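Long-range contacts in AceL NrdHF-1-1 Intein (PDB 6ZGQ), which excises itself from a precursor and joins the flanking segments by class 3 protein splicing, being naturally split, although this linked variant is splice-inactive: residues 8-13 / 130-135; 90-95 / 113-118; 15-20 / 29-34; 35-40 / 82-87. All blocks are in the same frame, centred on the assembly; numbering follows the deposited sequence. Where two conformers were deposited one is given.

Overall arrangement
Contacts 1 and 3 touch each other on one side of the chain's centre, where K13 meets D20 and L134 meets V32; contacts 2 and 4 meet on another side, through F92 and C87. Contact 3 is the most buried; contacts 1, 2 and 4 are partly buried, and contact 1 has no fully exposed residue among those that touch. Contact 1 is a true antiparallel pairing held by backbone bonds, and contact 3 shrinks this to a single bridge. In contacts 2 and 4 no backbone-to-backbone hydrogen bond crosses: a serine hydroxyl grips one, a lysine, a water and an apolar cluster the other. Both work on the large antiparallel sheet, through strands 109-114 and 83-88.

Contact 1. Residues 8-13 / 130-135; sequences LLVGTK and EFHALS
V10 leans over E130, with V10 CB 3.2 Å from E130 O. Its CG1 takes the crowded position between backbone N and carbonyl carbon (chi1 62°), leaving CG2 anti to N, where it passes E130 OE1 and comes 4.0 Å from H132 NE2. V10 and H132 lie side by side. The imidazole is fixed in rotation by E130 of its own strand: H132 NE2 donates to E130 OE1 at 2.9 Å, the oxygen in the ring plane and met on its anti side. L9 lies over a face of the F131 ring, its CD1 offset toward the rim and 4.2 Å from F131 CZ. The backbones form a short antiparallel ladder. L8 N to H132 O is 2.6 Å and nearly straight (175°), its partner H132 N to L8 O is 2.8 Å, and V10 N reaches E130 O more obliquely. A type II turn, L9 to T12, then carries the chain off, with T12 N and OG1 both donating to L9 O. Strand 8-9 is an outer strand of a three-stranded sheet. Strand 128-135 runs in the middle, strand 49-55 lies beyond it, and L8 packs on F141 and V143 of strand 140-144.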
loop_
_atom_site.group_PDB
_atom_site.type_symbol
_atom_site.label_atom_id
_atom_site.label_comp_id
_atom_site.label_asym_id
_atom_site.label_seq_id
_atom_site.Cartn_x
_atom_site.Cartn_y
_atom_site.Cartn_z
ATOM N N LEU A 8 -4.611 3.188 5.672
ATOM C CA LEU A 8 -5.321 2.628 4.502
ATOM C C LEU A 8 -6.798 2.443 4.849
ATOM O O LEU A 8 -7.089 2.060 5.988
ATOM C CB LEU A 8 -4.722 1.264 4.136
ATOM C CG LEU A 8 -3.228 1.271 3.829
ATOM C CD1 LEU A 8 -2.649 -0.132 3.900
ATOM C CD2 LEU A 8 -2.976 1.881 2.461
ATOM N N LEU A 9 -7.693 2.679 3.876
ATOM C CA LEU A 9 -9.153 2.569 4.066
ATOM C C LEU A 9 -9.492 1.195 4.629
ATOM O O LEU A 9 -8.892 0.201 4.193
ATOM C CB LEU A 9 -9.895 2.772 2.739
ATOM C CG LEU A 9 -11.421 2.778 2.837
ATOM C CD1 LEU A 9 -11.884 3.934 3.706
ATOM C CD2 LEU A 9 -12.052 2.860 1.460
ATOM N N VAL A 10 -10.430 1.140 5.582
ATOM C CA VAL A 10 -10.907 -0.133 6.159
ATOM C C VAL A 10 -11.295 -1.074 5.010
ATOM O O VAL A 10 -11.783 -0.602 3.965
ATOM C CB VAL A 10 -12.090 0.069 7.151
ATOM C CG1 VAL A 10 -13.311 0.682 6.473
ATOM C CG2 VAL A 10 -12.461 -1.236 7.846
ATOM N N GLY A 11 -11.015 -2.370 5.187
ATOM C CA GLY A 11 -11.390 -3.399 4.226
ATOM C C GLY A 11 -10.359 -3.612 3.138
ATOM O O GLY A 11 -10.510 -4.535 2.340
ATOM N N THR A 12 -9.341 -2.746 3.071
ATOM C CA THR A 12 -8.124 -3.039 2.297
ATOM C C THR A 12 -7.586 -4.388 2.779
ATOM O O THR A 12 -7.398 -4.557 3.985
ATOM C CB THR A 12 -7.063 -1.939 2.494
ATOM O OG1 THR A 12 -7.551 -0.726 1.920
ATOM C CG2 THR A 12 -5.729 -2.293 1.829
ATOM N N LYS A 13 -7.363 -5.339 1.861
ATOM C CA LYS A 13 -6.804 -6.653 2.219
ATOM C C LYS A 13 -5.277 -6.573 2.227
ATOM O O LYS A 13 -4.705 -5.920 1.360
ATOM C CB LYS A 13 -7.295 -7.748 1.263
ATOM C CG LYS A 13 -8.726 -8.165 1.538
ATOM C CD LYS A 13 -9.211 -9.193 0.546
ATOM C CE LYS A 13 -10.695 -9.419 0.721
ATOM N NZ LYS A 13 -11.037 -9.964 2.063
ATOM N N GLU A 130 -13.221 4.311 9.282
ATOM C CA GLU A 130 -11.964 3.850 9.892
ATOM C C GLU A 130 -10.922 3.634 8.800
ATOM O O GLU A 130 -11.273 3.154 7.713
ATOM C CB GLU A 130 -12.131 2.587 10.767
ATOM C CG GLU A 130 -13.384 1.763 10.543
ATOM C CD GLU A 130 -13.510 0.645 11.554
ATOM O OE1 GLU A 130 -12.657 -0.266 11.542
ATOM O OE2 GLU A 130 -14.463 0.679 12.362
ATOM N N PHE A 131 -9.689 4.076 9.079
ATOM C CA PHE A 131 -8.470 3.733 8.320
ATOM C C PHE A 131 -7.524 2.981 9.276
ATOM O O PHE A 131 -7.490 3.281 10.482
ATOM C CB PHE A 131 -7.738 4.976 7.778
ATOM C CG PHE A 131 -8.515 5.801 6.781
ATOM C CD1 PHE A 131 -9.609 6.548 7.177
ATOM C CD2 PHE A 131 -8.114 5.876 5.453
ATOM C CE1 PHE A 131 -10.315 7.317 6.269
ATOM C CE2 PHE A 131 -8.816 6.655 4.544
ATOM C CZ PHE A 131 -9.917 7.376 4.954
ATOM N N HIS A 132 -6.775 2.020 8.733
ATOM C CA HIS A 132 -5.866 1.170 9.498
ATOM C C HIS A 132 -4.458 1.254 8.870
ATOM O O HIS A 132 -4.339 1.559 7.667
ATOM C CB HIS A 132 -6.402 -0.270 9.521
ATOM C CG HIS A 132 -7.730 -0.409 10.193
ATOM N ND1 HIS A 132 -7.856 -0.793 11.509
ATOM C CD2 HIS A 132 -8.989 -0.220 9.733
ATOM C CE1 HIS A 132 -9.135 -0.824 11.837
ATOM N NE2 HIS A 132 -9.846 -0.478 10.776
ATOM N N ALA A 133 -3.429 1.035 9.698
ATOM C CA ALA A 133 -2.009 1.066 9.298
ATOM C C ALA A 133 -1.218 -0.022 10.026
ATOM O O ALA A 133 -1.591 -0.390 11.137
ATOM C CB ALA A 133 -1.399 2.430 9.600
ATOM N N LEU A 134 -0.150 -0.520 9.387
ATOM C CA LEU A 134 0.814 -1.469 9.972
ATOM C C LEU A 134 2.231 -0.895 9.885
ATOM O O LEU A 134 2.525 -0.152 8.946
ATOM C CB LEU A 134 0.794 -2.793 9.198
ATOM C CG LEU A 134 -0.569 -3.410 8.905
ATOM C CD1 LEU A 134 -0.398 -4.666 8.058
ATOM C CD2 LEU A 134 -1.294 -3.724 10.200
ATOM N N SER A 135 3.076 -1.239 10.861
ATOM C CA SER A 135 4.530 -1.063 10.779
ATOM C C SER A 135 5.162 -2.443 10.577
ATOM O O SER A 135 4.816 -3.381 11.306
ATOM C CB SER A 135 5.062 -0.389 12.044
ATOM O OG SER A 135 4.377 0.838 12.263
#

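Contact 2. Residues 90-95 / 113-118; sequences KDFEPS and IKSTDV
F92 turns the edge of its ring to S115, whose CB lies near the ring plane at 3.5 Å from F92 CZ. F92 CG stands anti to the backbone N (chi1 -175°), which directs the side chain to the S115 side. Next to it the S115 hydroxyl is the polar centre of the contact. Its OG sits between the backbone N and the carbonyl carbon of its own residue, close to the backbone of the opposing loop, and accepts S95 N at 3.0 Å with an N-H...O angle of 157°. The same OG is hydrogen-bonded to K98 O, so this buried hydroxyl ties the loop at S95 to K98 at the start of strand 98-104. P94 packs its CB against the S115 carbonyl, 3.6 Å from S115 O. T116 has two conformers, so the approach of its CG2 to S95 C (3.5 Å) is uncertain. The S95 hydroxyl itself bonds to D97. Residues 115-117 form a 3-10 turn, with D117 N bonded to K114 O and V118 N to S115 O, which presents S115 toward the loop. F92 is further enclosed by K98, in a cation-pi contact, and by the Y78 ring, edge-to-face. The arrangement ties together the open end of the antiparallel hairpin of strands 98-104 and 109-114, away from its turn, within the largely beta architecture expected of the intein (HINT) fold.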
loop_
_atom_site.group_PDB
_atom_site.type_symbol
_atom_site.label_atom_id
_atom_site.label_comp_id
_atom_site.label_asym_id
_atom_site.label_seq_id
_atom_site.Cartn_x
_atom_site.Cartn_y
_atom_site.Cartn_z
ATOM N N LYS A 90 -0.727 12.814 -0.570
ATOM C CA LYS A 90 -1.141 14.183 -0.921
ATOM C C LYS A 90 -0.072 14.944 -1.726
ATOM O O LYS A 90 -0.417 15.917 -2.410
ATOM C CB LYS A 90 -1.514 14.978 0.342
ATOM C CG LYS A 90 -0.347 15.283 1.273
ATOM C CD LYS A 90 -0.805 15.961 2.549
ATOM C CE LYS A 90 0.364 16.553 3.319
ATOM N NZ LYS A 90 0.043 16.698 4.762
ATOM N N ASP A 91 1.195 14.507 -1.638
ATOM C CA ASP A 91 2.336 15.161 -2.302
ATOM C C ASP A 91 2.715 14.492 -3.629
ATOM O O ASP A 91 3.436 15.110 -4.412
ATOM C CB ASP A 91 3.565 15.200 -1.371
ATOM C CG ASP A 91 3.340 16.068 -0.150
ATOM O OD1 ASP A 91 2.720 17.142 -0.295
ATOM O OD2 ASP A 91 3.764 15.669 0.952
ATOM N N PHE A 92 2.232 13.266 -3.884
ATOM C CA PHE A 92 2.680 12.468 -5.045
ATOM C C PHE A 92 2.289 13.150 -6.356
ATOM O O PHE A 92 1.110 13.457 -6.571
ATOM C CB PHE A 92 2.146 11.026 -5.023
ATOM C CG PHE A 92 2.690 10.173 -6.144
ATOM C CD1 PHE A 92 3.943 9.579 -6.046
ATOM C CD2 PHE A 92 1.967 9.995 -7.313
ATOM C CE1 PHE A 92 4.452 8.814 -7.082
ATOM C CE2 PHE A 92 2.474 9.235 -8.352
ATOM C CZ PHE A 92 3.720 8.644 -8.238
ATOM N N GLU A 93 3.294 13.388 -7.208
ATOM C CA GLU A 93 3.111 13.926 -8.564
ATOM C C GLU A 93 3.569 12.866 -9.567
ATOM O O GLU A 93 4.753 12.527 -9.613
ATOM C CB GLU A 93 3.883 15.244 -8.757
ATOM C CG GLU A 93 3.432 16.377 -7.833
ATOM C CD GLU A 93 2.038 16.940 -8.128
ATOM O OE1 GLU A 93 1.209 16.258 -8.773
ATOM O OE2 GLU A 93 1.758 18.079 -7.686
ATOM N N PRO A 94 2.628 12.311 -10.362
ATOM C CA PRO A 94 2.994 11.281 -11.332
ATOM C C PRO A 94 3.971 11.812 -12.384
ATOM O O PRO A 94 3.916 12.992 -12.738
ATOM C CB PRO A 94 1.650 10.865 -11.965
ATOM C CG PRO A 94 0.693 11.953 -11.636
ATOM C CD PRO A 94 1.182 12.596 -10.370
ATOM N N SER A 95 4.868 10.930 -12.832
ATOM C CA SER A 95 5.834 11.199 -13.906
ATOM C C SER A 95 6.164 9.872 -14.607
ATOM O O SER A 95 5.973 8.796 -14.010
ATOM C CB SER A 95 7.098 11.861 -13.354
ATOM O OG SER A 95 7.655 11.102 -12.300
ATOM N N ILE A 113 4.561 -0.276 -13.315
ATOM C CA ILE A 113 3.657 0.487 -14.201
ATOM C C ILE A 113 3.930 1.982 -14.031
ATOM O O ILE A 113 4.190 2.424 -12.908
ATOM C CB ILE A 113 2.165 0.147 -13.945
ATOM C CG1 ILE A 113 1.776 0.355 -12.471
ATOM C CG2 ILE A 113 1.883 -1.287 -14.374
ATOM C CD1 ILE A 113 0.342 0.789 -12.280
ATOM N N LYS A 114 3.905 2.730 -15.143
ATOM C CA LYS A 114 4.105 4.188 -15.139
ATOM C C LYS A 114 3.027 4.835 -14.264
ATOM O O LYS A 114 1.849 4.517 -14.429
ATOM C CB LYS A 114 4.063 4.759 -16.566
ATOM C CG LYS A 114 5.334 4.530 -17.367
ATOM C CD LYS A 114 5.196 4.987 -18.808
ATOM C CE LYS A 114 5.261 6.499 -18.933
ATOM N NZ LYS A 114 4.945 6.925 -20.325
ATOM N N SER A 115 3.451 5.692 -13.324
ATOM C CA SER A 115 2.545 6.401 -12.410
ATOM C C SER A 115 1.561 7.288 -13.194
ATOM O O SER A 115 0.452 7.531 -12.710
ATOM C CB SER A 115 3.330 7.229 -11.391
ATOM O OG SER A 115 4.265 8.078 -12.022
ATOM N N THR A 116 1.970 7.738 -14.388
ATOM C CA THR A 116 1.141 8.564 -15.282
ATOM C C THR A 116 -0.028 7.758 -15.881
ATOM O O THR A 116 -0.897 8.347 -16.521
ATOM C CB THR A 116 1.989 9.199 -16.409
ATOM O OG1 THR A 116 2.761 8.183 -17.056
ATOM C CG2 THR A 116 2.933 10.262 -15.851
ATOM N N ASP A 117 -0.042 6.435 -15.666
ATOM C CA ASP A 117 -1.156 5.550 -16.083
ATOM C C ASP A 117 -2.151 5.384 -14.924
ATOM O O ASP A 117 -3.101 4.624 -15.065
ATOM C CB ASP A 117 -0.668 4.139 -16.476
ATOM C CG ASP A 117 0.060 4.077 -17.826
ATOM O OD1 ASP A 117 0.090 5.070 -18.578
ATOM O OD2 ASP A 117 0.600 2.998 -18.130
ATOM N N VAL A 118 -1.919 6.072 -13.797
ATOM C CA VAL A 118 -2.695 5.919 -12.551
ATOM C C VAL A 118 -3.346 7.264 -12.212
ATOM O O VAL A 118 -2.639 8.234 -11.910
ATOM C CB VAL A 118 -1.790 5.445 -11.381
ATOM C CG1 VAL A 118 -2.559 5.320 -10.065
ATOM C CG2 VAL A 118 -1.126 4.117 -11.724
#

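Contact 3. Residues 15-20 / 29-34; sequences TTKAGD and EDEVLQ
A lone bridge joins T16 and V32, whose CA atoms come to 4.3 Å although no ladder extends from it on either side. It joins the loop that follows strand 13-15 of the large sheet to strand 32-35, which pairs with 42-45, in an all-beta molecule as expected of the largely beta HINT fold of inteins. Two backbone bonds flank the bridge. L33 N donates to T15 O at 2.9 Å, nearly straight (169°) though tilted from the carbonyl plane; K17 N meets E31 O at an equal length, nearly in line with the C=O bond. T16 CA also lies 3.1 Å from that E31 carbonyl oxygen in a C-H...O contact. After T16 the chain turns back on itself. T16 OG1 stands between its backbone N and carbonyl carbon (chi1 81°), where it accepts from A18 N in an ST turn, and T16 N donates to G19 O. K17 and E31 run side by side, pointing the same way, with K17 CD 4.0 Å from E31 OE1; the charged ends stay apart, so any attraction between them is probably weak. T15 OG1 donates to D20 OD1 from above the carboxylate plane, and D20 OD2 forms a salt bridge with R150. On the apolar flank T15 and L33 also lie side by side: T15 CG2 touches L33 CD2 at 4.0 Å.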
loop_
_atom_site.group_PDB
_atom_site.type_symbol
_atom_site.label_atom_id
_atom_site.label_comp_id
_atom_site.label_asym_id
_atom_site.label_seq_id
_atom_site.Cartn_x
_atom_site.Cartn_y
_atom_site.Cartn_z
ATOM N N THR A 15 -1.883 -8.971 2.173
ATOM C CA THR A 15 -1.419 -10.325 1.829
ATOM C C THR A 15 -0.579 -10.863 2.981
ATOM O O THR A 15 0.331 -10.171 3.429
ATOM C CB THR A 15 -0.683 -10.315 0.485
ATOM O OG1 THR A 15 -1.630 -9.864 -0.479
ATOM C CG2 THR A 15 -0.165 -11.696 0.083
ATOM N N THR A 16 -0.959 -12.050 3.476
ATOM C CA THR A 16 -0.298 -12.771 4.580
ATOM C C THR A 16 0.119 -14.150 4.046
ATOM O O THR A 16 -0.218 -14.459 2.894
ATOM C CB THR A 16 -1.221 -12.900 5.823
ATOM O OG1 THR A 16 -2.144 -13.982 5.657
ATOM C CG2 THR A 16 -2.002 -11.621 6.079
ATOM N N LYS A 17 0.846 -14.939 4.854
ATOM C CA LYS A 17 1.276 -16.302 4.477
ATOM C C LYS A 17 0.066 -17.221 4.234
ATOM O O LYS A 17 0.167 -18.142 3.426
ATOM C CB LYS A 17 2.211 -16.932 5.533
ATOM C CG LYS A 17 3.022 -18.124 5.002
ATOM C CD LYS A 17 3.792 -18.886 6.074
ATOM C CE LYS A 17 4.255 -20.239 5.548
ATOM N NZ LYS A 17 5.125 -20.973 6.506
ATOM N N ALA A 18 -1.055 -16.968 4.921
ATOM C CA ALA A 18 -2.258 -17.813 4.838
ATOM C C ALA A 18 -3.200 -17.390 3.704
ATOM O O ALA A 18 -3.879 -18.243 3.131
ATOM C CB ALA A 18 -2.990 -17.810 6.169
ATOM N N GLY A 19 -3.233 -16.095 3.372
ATOM C CA GLY A 19 -4.177 -15.575 2.365
ATOM C C GLY A 19 -4.213 -14.059 2.335
ATOM O O GLY A 19 -3.191 -13.431 2.652
ATOM N N ASP A 20 -5.377 -13.493 1.977
ATOM C CA ASP A 20 -5.596 -12.035 1.895
ATOM C C ASP A 20 -6.569 -11.603 3.003
ATOM O O ASP A 20 -7.770 -11.855 2.889
ATOM C CB ASP A 20 -6.154 -11.629 0.524
ATOM C CG ASP A 20 -5.174 -11.859 -0.607
ATOM O OD1 ASP A 20 -3.950 -11.753 -0.381
ATOM O OD2 ASP A 20 -5.643 -12.147 -1.723
ATOM N N GLU A 29 0.485 -10.935 15.570
ATOM C CA GLU A 29 0.775 -12.374 15.378
ATOM C C GLU A 29 0.605 -12.839 13.922
ATOM O O GLU A 29 0.952 -13.984 13.610
ATOM C CB GLU A 29 -0.115 -13.216 16.293
ATOM C CG GLU A 29 0.143 -12.983 17.771
ATOM C CD GLU A 29 -0.154 -14.207 18.603
ATOM O OE1 GLU A 29 -1.297 -14.705 18.537
ATOM O OE2 GLU A 29 0.756 -14.670 19.325
ATOM N N ASP A 30 0.083 -11.971 13.047
ATOM C CA ASP A 30 -0.068 -12.289 11.611
ATOM C C ASP A 30 1.301 -12.221 10.921
ATOM O O ASP A 30 2.180 -11.488 11.375
ATOM C CB ASP A 30 -1.068 -11.352 10.915
ATOM C CG ASP A 30 -2.508 -11.720 11.200
ATOM O OD1 ASP A 30 -2.870 -12.885 10.979
ATOM O OD2 ASP A 30 -3.263 -10.844 11.668
ATOM N N GLU A 31 1.452 -12.994 9.845
ATOM C CA GLU A 31 2.673 -13.050 9.027
ATOM C C GLU A 31 2.400 -12.335 7.699
ATOM O O GLU A 31 1.880 -12.959 6.761
ATOM C CB GLU A 31 3.077 -14.511 8.797
ATOM C CG GLU A 31 3.298 -15.272 10.090
ATOM C CD GLU A 31 3.666 -16.719 9.848
ATOM O OE1 GLU A 31 2.750 -17.546 9.653
ATOM O OE2 GLU A 31 4.874 -17.022 9.854
ATOM N N VAL A 32 2.787 -11.059 7.631
ATOM C CA VAL A 32 2.445 -10.148 6.526
ATOM C C VAL A 32 3.555 -10.188 5.480
ATOM O O VAL A 32 4.735 -10.177 5.856
ATOM C CB VAL A 32 2.264 -8.697 7.053
ATOM C CG1 VAL A 32 2.075 -7.696 5.920
ATOM C CG2 VAL A 32 1.093 -8.625 8.027
ATOM N N LEU A 33 3.178 -10.235 4.197
ATOM C CA LEU A 33 4.148 -10.152 3.088
ATOM C C LEU A 33 4.670 -8.718 3.021
ATOM O O LEU A 33 3.925 -7.810 2.611
ATOM C CB LEU A 33 3.501 -10.555 1.755
ATOM C CG LEU A 33 4.454 -10.637 0.556
ATOM C CD1 LEU A 33 5.577 -11.629 0.820
ATOM C CD2 LEU A 33 3.707 -11.004 -0.716
ATOM N N GLN A 34 5.914 -8.519 3.475
ATOM C CA GLN A 34 6.588 -7.218 3.419
ATOM C C GLN A 34 7.485 -7.191 2.186
ATOM O O GLN A 34 7.792 -8.252 1.630
ATOM C CB GLN A 34 7.370 -6.924 4.713
ATOM C CG GLN A 34 8.644 -7.729 4.913
ATOM C CD GLN A 34 9.618 -7.021 5.825
ATOM O OE1 GLN A 34 9.220 -6.360 6.782
ATOM N NE2 GLN A 34 10.903 -7.136 5.523
#

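Contact 4. Residues 35-40 / 82-87; sequences FDMNTK and GEIKEC
F35 and I84 meet tip to tip: I84 CD1 approaches the edge of the phenyl ring, near its plane, 3.8 Å from F35 CE2. M37 crosses the same isoleucine obliquely, its CG lying 3.8 Å from I84 CG2, the branch that stands anti to the I84 backbone N. The thioether then bends at chi3 (75°), bringing CE alongside the strand, near I84 O and 4.1 Å from E86 CB. K40 crosses I84 as well, with its CG against I84 CG1 and its CE against CD1, so that aromatic, thioether and aliphatic lysine chain all bear on this one side chain. Residues 36-41 connect strands 32-35 and 42-45 of a two-stranded antiparallel sheet, and D36 shapes the connection with an Asx motif: its OD1 accepts T39 N on the anti lone pair at 2.7 Å. The opposing strand 83-88 pairs with strand 75-80 of the large sheet. Beyond the aliphatic part of K40, NZ donates to G82 O at 3.0 Å from above the carbonyl plane, and the same ammonium forms a salt bridge with E79. E86 is paired with R75. A water spans the backbones, donating to M37 O and accepting from I84 N, with 2.8 Å between I84 N and the water oxygen. I101 of strand 98-104 touches both I84 and F35.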
loop_
_atom_site.group_PDB
_atom_site.type_symbol
_atom_site.label_atom_id
_atom_site.label_comp_id
_atom_site.label_asym_id
_atom_site.label_seq_id
_atom_site.Cartn_x
_atom_site.Cartn_y
_atom_site.Cartn_z
ATOM N N PHE A 35 7.844 -5.975 1.765
ATOM C CA PHE A 35 8.797 -5.688 0.685
ATOM C C PHE A 35 9.868 -4.764 1.285
ATOM O O PHE A 35 9.543 -3.671 1.770
ATOM C CB PHE A 35 8.058 -5.026 -0.486
ATOM C CG PHE A 35 8.923 -4.681 -1.675
ATOM C CD1 PHE A 35 9.391 -5.669 -2.527
ATOM C CD2 PHE A 35 9.225 -3.357 -1.965
ATOM C CE1 PHE A 35 10.159 -5.348 -3.634
ATOM C CE2 PHE A 35 9.996 -3.029 -3.067
ATOM C CZ PHE A 35 10.468 -4.025 -3.900
ATOM N N ASP A 36 11.122 -5.225 1.293
ATOM C CA ASP A 36 12.234 -4.454 1.872
ATOM C C ASP A 36 12.663 -3.396 0.848
ATOM O O ASP A 36 13.043 -3.752 -0.272
ATOM C CB ASP A 36 13.394 -5.371 2.263
ATOM C CG ASP A 36 14.505 -4.622 2.957
ATOM O OD1 ASP A 36 15.290 -3.957 2.250
ATOM O OD2 ASP A 36 14.565 -4.673 4.202
ATOM N N MET A 37 12.558 -2.114 1.224
ATOM C CA MET A 37 12.823 -0.984 0.317
ATOM C C MET A 37 14.301 -0.911 -0.079
ATOM O O MET A 37 14.609 -0.439 -1.178
ATOM C CB MET A 37 12.396 0.343 0.954
ATOM C CG MET A 37 10.894 0.534 1.039
ATOM S SD MET A 37 10.489 2.032 1.948
ATOM C CE MET A 37 10.879 3.284 0.727
ATOM N N ASN A 38 15.191 -1.373 0.809
ATOM C CA ASN A 38 16.649 -1.334 0.589
ATOM C C ASN A 38 17.126 -2.478 -0.322
ATOM O O ASN A 38 18.012 -2.252 -1.158
ATOM C CB ASN A 38 17.421 -1.358 1.922
ATOM C CG ASN A 38 17.124 -0.151 2.800
ATOM O OD1 ASN A 38 16.897 0.952 2.304
ATOM N ND2 ASN A 38 17.136 -0.356 4.112
ATOM N N THR A 39 16.531 -3.673 -0.168
ATOM C CA THR A 39 16.990 -4.904 -0.842
ATOM C C THR A 39 16.062 -5.361 -1.986
ATOM O O THR A 39 16.505 -6.139 -2.831
ATOM C CB THR A 39 17.157 -6.069 0.165
ATOM O OG1 THR A 39 15.874 -6.465 0.655
ATOM C CG2 THR A 39 18.053 -5.680 1.344
ATOM N N LYS A 40 14.810 -4.876 -2.002
ATOM C CA LYS A 40 13.758 -5.265 -2.976
ATOM C C LYS A 40 13.342 -6.731 -2.825
ATOM O O LYS A 40 12.758 -7.292 -3.759
ATOM C CB LYS A 40 14.191 -5.024 -4.434
ATOM C CG LYS A 40 14.338 -3.569 -4.854
ATOM C CD LYS A 40 14.844 -3.481 -6.286
ATOM C CE LYS A 40 14.722 -2.081 -6.866
ATOM N NZ LYS A 40 15.193 -2.050 -8.277
ATOM N N GLY A 82 16.895 2.929 -10.237
ATOM C CA GLY A 82 17.002 1.585 -9.656
ATOM C C GLY A 82 16.622 1.515 -8.183
ATOM O O GLY A 82 16.738 0.440 -7.585
ATOM N N GLU A 83 16.149 2.638 -7.622
ATOM C CA GLU A 83 15.944 2.822 -6.169
ATOM C C GLU A 83 14.449 2.800 -5.830
ATOM O O GLU A 83 13.649 3.233 -6.657
ATOM C CB GLU A 83 16.560 4.156 -5.718
ATOM C CG GLU A 83 18.073 4.223 -5.905
ATOM C CD GLU A 83 18.760 5.196 -4.961
ATOM O OE1 GLU A 83 19.571 6.015 -5.441
ATOM O OE2 GLU A 83 18.505 5.138 -3.739
ATOM N N ILE A 84 14.100 2.280 -4.644
ATOM C CA ILE A 84 12.730 2.319 -4.094
ATOM C C ILE A 84 12.607 3.578 -3.223
ATOM O O ILE A 84 13.392 3.742 -2.270
ATOM C CB ILE A 84 12.400 1.054 -3.259
ATOM C CG1 ILE A 84 12.575 -0.228 -4.091
ATOM C CG2 ILE A 84 10.992 1.133 -2.684
ATOM C CD1 ILE A 84 11.643 -0.361 -5.283
ATOM N N LYS A 85 11.636 4.435 -3.578
ATOM C CA LYS A 85 11.400 5.767 -2.987
ATOM C C LYS A 85 10.021 5.790 -2.323
ATOM O O LYS A 85 9.166 4.954 -2.659
ATOM C CB LYS A 85 11.428 6.859 -4.078
ATOM C CG LYS A 85 12.647 6.859 -5.000
ATOM C CD LYS A 85 13.831 7.633 -4.438
ATOM C CE LYS A 85 14.890 7.883 -5.500
ATOM N NZ LYS A 85 14.621 9.103 -6.307
ATOM N N GLU A 86 9.822 6.752 -1.414
ATOM C CA GLU A 86 8.531 7.012 -0.762
ATOM C C GLU A 86 8.140 8.481 -0.963
ATOM O O GLU A 86 9.014 9.331 -1.192
ATOM C CB GLU A 86 8.598 6.696 0.741
ATOM C CG GLU A 86 9.758 7.384 1.446
ATOM C CD GLU A 86 9.755 7.149 2.937
ATOM O OE1 GLU A 86 8.874 7.703 3.628
ATOM O OE2 GLU A 86 10.636 6.406 3.416
ATOM N N CYS A 87 6.829 8.745 -0.891
ATOM C CA CYS A 87 6.221 10.090 -0.967
ATOM C C CYS A 87 4.831 10.022 -0.322
ATOM O O CYS A 87 4.124 9.027 -0.534
ATOM C CB CYS A 87 6.088 10.543 -2.426
ATOM S SG CYS A 87 5.511 12.241 -2.656
HETATM O O HOH W 1 16.193 1.223 -3.166
#